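PDB 6Q2F: glycoside hydrolase family protein from Novosphingobium sp. PP1Y, which hydrolyses, as an alpha-L-rhamnosidase, terminal alpha-L-rhamnosyl groups from its glycoside substrates and carries a bound sodium ion. Local coordinates for residues Arg56-Trp61 / Arg674-Thr679; Met606-Thr611 / Ala642-Thr647. One frame throughout, in Å; residues are numbered along the deposited sequence.

From the N terminus, the chain lays down strand 56-62 first and strand 674-677 more than 600 residues later. Interaction 1 pairs these two in parallel and so closes a very long loop, joining the first and last strands of an eight-stranded parallel beta/alpha barrel. Interaction 2 falls wholly within that loop: its segments, 606-611 and 642-647, are 31 residues apart and belong to one beta-alpha-beta unit. The two contacts are therefore nested and do not cross. Strands 642-649 and 674-677 are neighbours, as the probable hydrogen bonds V676 N to A643 O and V676 O to S645 N indicate, and W58 of interaction 1 packs on the sodium ligand E644 of interaction 2.

Interaction 1 (Arg56-Trp61 / Arg674-Thr679); sequences RVWWHW and RPVIHT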
loop_
_atom_site.group_PDB
_atom_site.type_symbol
_atom_site.label_atom_id
_atom_site.label_comp_id
_atom_site.label_asym_id
_atom_site.label_seq_id
_atom_site.Cartn_x
_atom_site.Cartn_y
_atom_site.Cartn_z
ATOM N N ARG A 56 -17.329 -3.782 -1.885
ATOM C CA ARG A 56 -17.039 -5.186 -1.665
ATOM C C ARG A 56 -16.574 -5.377 -0.227
ATOM O O ARG A 56 -16.294 -4.414 0.491
ATOM C CB ARG A 56 -15.963 -5.656 -2.645
ATOM C CG ARG A 56 -16.434 -5.998 -4.057
ATOM C CD ARG A 56 -17.071 -4.849 -4.841
ATOM N NE ARG A 56 -17.322 -5.310 -6.211
ATOM C CZ ARG A 56 -18.298 -4.890 -7.006
ATOM N NH1 ARG A 56 -19.152 -3.950 -6.581
ATOM N NH2 ARG A 56 -18.399 -5.414 -8.230
ATOM N N VAL A 57 -16.486 -6.638 0.197
ATOM C CA VAL A 57 -15.855 -6.967 1.472
ATOM C C VAL A 57 -14.855 -8.100 1.269
ATOM O O VAL A 57 -15.003 -8.949 0.389
ATOM C CB VAL A 57 -16.881 -7.361 2.563
ATOM C CG1 VAL A 57 -17.914 -6.243 2.746
ATOM C CG2 VAL A 57 -17.532 -8.683 2.220
ATOM N N TRP A 58 -13.821 -8.102 2.089
ATOM C CA TRP A 58 -13.015 -9.289 2.248
ATOM C C TRP A 58 -13.763 -10.261 3.158
ATOM O O TRP A 58 -14.489 -9.861 4.077
ATOM C CB TRP A 58 -11.638 -8.938 2.820
ATOM C CG TRP A 58 -10.699 -8.452 1.746
ATOM C CD1 TRP A 58 -11.020 -8.186 0.446
ATOM C CD2 TRP A 58 -9.289 -8.223 1.865
ATOM N NE1 TRP A 58 -9.902 -7.789 -0.245
ATOM C CE2 TRP A 58 -8.828 -7.812 0.599
ATOM C CE3 TRP A 58 -8.370 -8.349 2.911
ATOM C CZ2 TRP A 58 -7.493 -7.492 0.358
ATOM C CZ3 TRP A 58 -7.041 -8.035 2.671
ATOM C CH2 TRP A 58 -6.613 -7.623 1.403
ATOM N N TRP A 59 -13.600 -11.554 2.881
ATOM C CA TRP A 59 -14.456 -12.592 3.476
ATOM C C TRP A 59 -13.576 -13.787 3.847
ATOM O O TRP A 59 -13.488 -14.777 3.120
ATOM C CB TRP A 59 -15.562 -12.962 2.495
ATOM C CG TRP A 59 -16.598 -13.920 2.973
ATOM C CD1 TRP A 59 -17.381 -13.822 4.107
ATOM C CD2 TRP A 59 -17.063 -15.065 2.263
ATOM N NE1 TRP A 59 -18.271 -14.876 4.149
ATOM C CE2 TRP A 59 -18.093 -15.650 3.029
ATOM C CE3 TRP A 59 -16.691 -15.669 1.061
ATOM C CZ2 TRP A 59 -18.752 -16.804 2.628
ATOM C CZ3 TRP A 59 -17.333 -16.827 0.671
ATOM C CH2 TRP A 59 -18.361 -17.378 1.448
ATOM N N HIS A 60 -12.916 -13.681 4.993
ATOM C CA HIS A 60 -11.941 -14.680 5.406
ATOM C C HIS A 60 -12.631 -15.910 5.977
ATOM O O HIS A 60 -13.512 -15.798 6.827
ATOM C CB HIS A 60 -10.989 -14.101 6.450
ATOM C CG HIS A 60 -10.052 -13.064 5.912
ATOM N ND1 HIS A 60 -10.402 -11.737 5.788
ATOM C CD2 HIS A 60 -8.768 -13.159 5.491
ATOM C CE1 HIS A 60 -9.376 -11.061 5.298
ATOM N NE2 HIS A 60 -8.374 -11.901 5.109
ATOM N N TRP A 61 -12.224 -17.083 5.509
ATOM C CA TRP A 61 -12.602 -18.353 6.115
ATOM C C TRP A 61 -11.543 -18.700 7.157
ATOM O O TRP A 61 -10.404 -19.006 6.805
ATOM C CB TRP A 61 -12.700 -19.449 5.054
ATOM C CG TRP A 61 -13.902 -19.358 4.166
ATOM C CD1 TRP A 61 -14.830 -18.372 4.139
ATOM C CD2 TRP A 61 -14.290 -20.310 3.168
ATOM N NE1 TRP A 61 -15.782 -18.640 3.184
ATOM C CE2 TRP A 61 -15.469 -19.834 2.577
ATOM C CE3 TRP A 61 -13.736 -21.516 2.705
ATOM C CZ2 TRP A 61 -16.134 -20.535 1.565
ATOM C CZ3 TRP A 61 -14.397 -22.207 1.723
ATOM C CH2 TRP A 61 -15.586 -21.711 1.156
ATOM N N ARG A 674 -13.969 2.296 -5.046
ATOM C CA ARG A 674 -14.530 0.970 -4.769
ATOM C C ARG A 674 -13.917 0.465 -3.476
ATOM O O ARG A 674 -12.903 -0.248 -3.487
ATOM C CB ARG A 674 -14.268 -0.024 -5.905
ATOM C CG ARG A 674 -14.688 -1.447 -5.542
ATOM C CD ARG A 674 -14.817 -2.338 -6.740
ATOM N NE ARG A 674 -15.928 -1.944 -7.604
ATOM C CZ ARG A 674 -16.223 -2.541 -8.754
ATOM N NH1 ARG A 674 -15.489 -3.565 -9.183
ATOM N NH2 ARG A 674 -17.244 -2.113 -9.474
ATOM N N PRO A 675 -14.470 0.857 -2.333
ATOM C CA PRO A 675 -13.946 0.332 -1.073
ATOM C C PRO A 675 -14.148 -1.176 -1.012
ATOM O O PRO A 675 -15.158 -1.712 -1.478
ATOM C CB PRO A 675 -14.766 1.075 -0.012
ATOM C CG PRO A 675 -15.170 2.397 -0.723
ATOM C CD PRO A 675 -15.480 1.912 -2.119
ATOM N N VAL A 676 -13.148 -1.868 -0.485
ATOM C CA VAL A 676 -13.239 -3.288 -0.194
ATOM C C VAL A 676 -12.998 -3.399 1.307
ATOM O O VAL A 676 -11.860 -3.256 1.776
ATOM C CB VAL A 676 -12.243 -4.127 -1.011
ATOM C CG1 VAL A 676 -12.503 -5.633 -0.778
ATOM C CG2 VAL A 676 -12.371 -3.779 -2.513
ATOM N N ILE A 677 -14.059 -3.547 2.060
ATOM C CA ILE A 677 -13.941 -3.528 3.489
ATOM C C ILE A 677 -13.240 -4.690 4.114
ATOM O O ILE A 677 -13.592 -5.788 3.911
ATOM C CB ILE A 677 -15.300 -3.311 4.157
ATOM C CG1 ILE A 677 -15.932 -2.046 3.636
ATOM C CG2 ILE A 677 -15.158 -3.248 5.656
ATOM C CD1 ILE A 677 -17.424 -2.053 3.640
ATOM N N HIS A 678 -12.240 -4.377 4.890
ATOM C CA HIS A 678 -11.495 -5.330 5.639
ATOM C C HIS A 678 -12.060 -5.332 7.044
ATOM O O HIS A 678 -11.801 -4.399 7.738
ATOM C CB HIS A 678 -10.071 -4.851 5.712
ATOM C CG HIS A 678 -9.147 -5.789 6.395
ATOM N ND1 HIS A 678 -9.162 -5.991 7.747
ATOM C CD2 HIS A 678 -8.174 -6.579 5.910
ATOM C CE1 HIS A 678 -8.256 -6.882 8.064
ATOM N NE2 HIS A 678 -7.639 -7.251 6.967
ATOM N N THR A 679 -12.786 -6.348 7.497
ATOM C CA THR A 679 -13.230 -7.514 6.776
ATOM C C THR A 679 -14.580 -7.992 7.274
ATOM O O THR A 679 -15.119 -7.511 8.214
ATOM C CB THR A 679 -12.418 -8.794 7.020
ATOM O OG1 THR A 679 -11.624 -8.704 8.180
ATOM C CG2 THR A 679 -11.707 -9.191 5.901
#
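Three backbone hydrogen bonds close a parallel beta/alpha barrel here, between its first strand, 56-62, and its last, 674-677. R56 N donates to P675 O at 3.0 Å, I677 N returns to R56 O at 2.9 Å, and W58 N reaches I677 O at 3.0 Å. R56 uses its N and O on P675 and I677, the residues flanking its bridge partner V676, as in a parallel ladder. At the start of the strands, the guanidinium of R56 lies flat over that of R674, planes 8° apart and CZ to CZ 3.6 Å. R56 bends at chi2 and R674 at chi3, so that the two flat ends meet face to face. Such a pairing of like charges probably depends on its surroundings: R56 NE forms a salt bridge with E127, R56 NH1 bonds to the carbonyls of S51 and R54, and R674 bonds to S52 O and Y581 OH. V57 and I677 project on the other face of the sheet from R56 and V676; V57 CG1 comes 4.2 Å from I677 CB. Towards the sodium site, W58, H60 and H678 form an aromatic cluster. H60 turns its edge toward the face of H678, offset, at an interplanar angle of 62°. W58 NE1 bonds to Q87 OE1, which helps to orient the indole, and F89 stacks on H60. H678 precedes a cis peptide bond to T679, and its ND1 bonds to G698 O. With CG anti to its backbone N (chi1 -176°), H678 brings CD2 to 3.5 Å from W58 CE3.

Interaction 2 (Met606-Thr611 / Ala642-Thr647); sequences MAALWT and AAESMT. With NA (sodium ion), chain B.
T647 lies over one face of the W610 indole, its CB 3.6 Å from the centroid of the five-membered ring and only 8° off the ring normal, a CH-pi contact. T647 CG2, anti to the backbone N, extends the overlap to W610 CE2 at 3.6 Å. In the plane of the indole, W610 NE1 donates to a water at 2.9 Å, and that water donates to E644 OE2 at 2.7 Å. The other carboxylate oxygen, E644 OE1, binds sodium at 2.6 Å; D503, S504, E583 and E586 complete the site, and the ion probably offsets the clustered negative charge of the four carboxylates, E644 among them. E644 reaches it with an extended chain, CG anti to the backbone N (chi1 173°). M606, a selenomethionine, is also extended and brings CE within 3.5 Å of E644 N. Beneath these side chains runs a parallel ladder: E644 N donates to A607 O at 2.7 Å and L609 N to E644 O. The register then slips by one, a beta bulge at M646, whose phi is positive (78°); M646 N still bonds to L609 O at 2.7 Å, and T611 N to T647 O. The two strands belong to a beta-alpha-beta crossover: helix 620-636 packs on A607 and L609 on the side away from the sodium, helix 657-670 packs on A643 and M646, and strands 579-582 and 674-677 continue the barrel beyond the pair.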
loop_
_atom_site.group_PDB
_atom_site.type_symbol
_atom_site.label_atom_id
_atom_site.label_comp_id
_atom_site.label_asym_id
_atom_site.label_seq_id
_atom_site.Cartn_x
_atom_site.Cartn_y
_atom_site.Cartn_z
HETATM N N MSE A 606 -5.475 -1.227 -6.744
HETATM C CA MSE A 606 -5.946 -1.354 -5.397
HETATM C C MSE A 606 -4.878 -0.936 -4.395
HETATM O O MSE A 606 -3.683 -1.169 -4.586
HETATM C CB MSE A 606 -6.386 -2.814 -5.118
HETATM C CG MSE A 606 -7.113 -2.961 -3.802
HETATM SE SE MSE A 606 -7.922 -4.713 -3.754
HETATM C CE MSE A 606 -8.715 -4.671 -1.958
ATOM N N ALA A 607 -5.336 -0.294 -3.328
ATOM C CA ALA A 607 -4.471 0.173 -2.254
ATOM C C ALA A 607 -5.125 -0.234 -0.935
ATOM O O ALA A 607 -5.990 -1.114 -0.892
ATOM C CB ALA A 607 -4.252 1.682 -2.396
ATOM N N ALA A 608 -4.703 0.398 0.159
ATOM C CA ALA A 608 -5.197 0.071 1.492
ATOM C C ALA A 608 -5.264 1.343 2.337
ATOM O O ALA A 608 -4.548 2.319 2.084
ATOM C CB ALA A 608 -4.306 -0.978 2.203
ATOM N N LEU A 609 -6.133 1.326 3.347
ATOM C CA LEU A 609 -6.131 2.366 4.376
ATOM C C LEU A 609 -6.543 1.765 5.707
ATOM O O LEU A 609 -7.593 1.127 5.795
ATOM C CB LEU A 609 -7.063 3.545 4.050
ATOM C CG LEU A 609 -7.048 4.492 5.274
ATOM C CD1 LEU A 609 -5.735 5.324 5.361
ATOM C CD2 LEU A 609 -8.280 5.403 5.377
ATOM N N TRP A 610 -5.721 1.984 6.728
ATOM C CA TRP A 610 -6.009 1.536 8.081
ATOM C C TRP A 610 -6.717 2.641 8.867
ATOM O O TRP A 610 -6.545 3.831 8.595
ATOM C CB TRP A 610 -4.723 1.145 8.812
ATOM C CG TRP A 610 -4.126 -0.166 8.382
ATOM C CD1 TRP A 610 -4.088 -0.676 7.121
ATOM C CD2 TRP A 610 -3.486 -1.121 9.221
ATOM N NE1 TRP A 610 -3.469 -1.891 7.125
ATOM C CE2 TRP A 610 -3.090 -2.189 8.407
ATOM C CE3 TRP A 610 -3.211 -1.178 10.591
ATOM C CZ2 TRP A 610 -2.421 -3.303 8.909
ATOM C CZ3 TRP A 610 -2.556 -2.288 11.089
ATOM C CH2 TRP A 610 -2.169 -3.337 10.247
ATOM N N THR A 611 -7.537 2.237 9.834
ATOM C CA THR A 611 -8.077 3.209 10.765
ATOM C C THR A 611 -6.937 3.840 11.554
ATOM O O THR A 611 -5.857 3.263 11.718
ATOM C CB THR A 611 -9.078 2.553 11.707
ATOM O OG1 THR A 611 -8.384 1.668 12.587
ATOM C CG2 THR A 611 -10.119 1.775 10.884
ATOM N N ALA A 642 -9.701 0.522 -6.151
ATOM C CA ALA A 642 -10.136 -0.194 -4.966
ATOM C C ALA A 642 -9.193 0.093 -3.809
ATOM O O ALA A 642 -8.034 0.475 -3.991
ATOM C CB ALA A 642 -10.205 -1.704 -5.221
ATOM N N ALA A 643 -9.708 -0.097 -2.603
ATOM C CA ALA A 643 -8.848 -0.070 -1.436
ATOM C C ALA A 643 -9.332 -1.064 -0.396
ATOM O O ALA A 643 -10.527 -1.163 -0.110
ATOM C CB ALA A 643 -8.767 1.333 -0.834
ATOM N N GLU A 644 -8.378 -1.817 0.125
ATOM C CA GLU A 644 -8.517 -2.582 1.352
ATOM C C GLU A 644 -8.784 -1.603 2.496
ATOM O O GLU A 644 -7.874 -0.911 2.957
ATOM C CB GLU A 644 -7.249 -3.423 1.541
ATOM C CG GLU A 644 -7.106 -4.157 2.825
ATOM C CD GLU A 644 -5.714 -4.761 2.921
ATOM O OE1 GLU A 644 -5.077 -4.908 1.855
ATOM O OE2 GLU A 644 -5.255 -5.026 4.046
ATOM N N SER A 645 -10.033 -1.525 2.948
ATOM C CA SER A 645 -10.536 -0.352 3.664
ATOM C C SER A 645 -10.758 -0.651 5.142
ATOM O O SER A 645 -11.527 -1.548 5.491
ATOM C CB SER A 645 -11.841 0.165 3.042
ATOM O OG SER A 645 -11.684 0.516 1.689
HETATM N N MSE A 646 -10.105 0.137 5.993
HETATM C CA MSE A 646 -10.470 0.294 7.397
HETATM C C MSE A 646 -10.016 -0.845 8.251
HETATM O O MSE A 646 -10.661 -1.201 9.257
HETATM C CB MSE A 646 -11.982 0.493 7.552
HETATM C CG MSE A 646 -12.399 1.802 6.959
HETATM SE SE MSE A 646 -14.278 2.239 7.160
HETATM C CE MSE A 646 -14.834 1.115 5.887
ATOM N N THR A 647 -8.882 -1.406 7.865
ATOM C CA THR A 647 -8.213 -2.352 8.737
ATOM C C THR A 647 -7.964 -1.690 10.081
ATOM O O THR A 647 -7.593 -0.513 10.151
ATOM C CB THR A 647 -6.898 -2.818 8.122
ATOM O OG1 THR A 647 -7.159 -3.380 6.835
ATOM C CG2 THR A 647 -6.265 -3.862 9.031
HETATM NA NA NA B . -2.588 -5.520 1.592
HETATM O O HOH W 1 -3.042 -3.681 4.861
#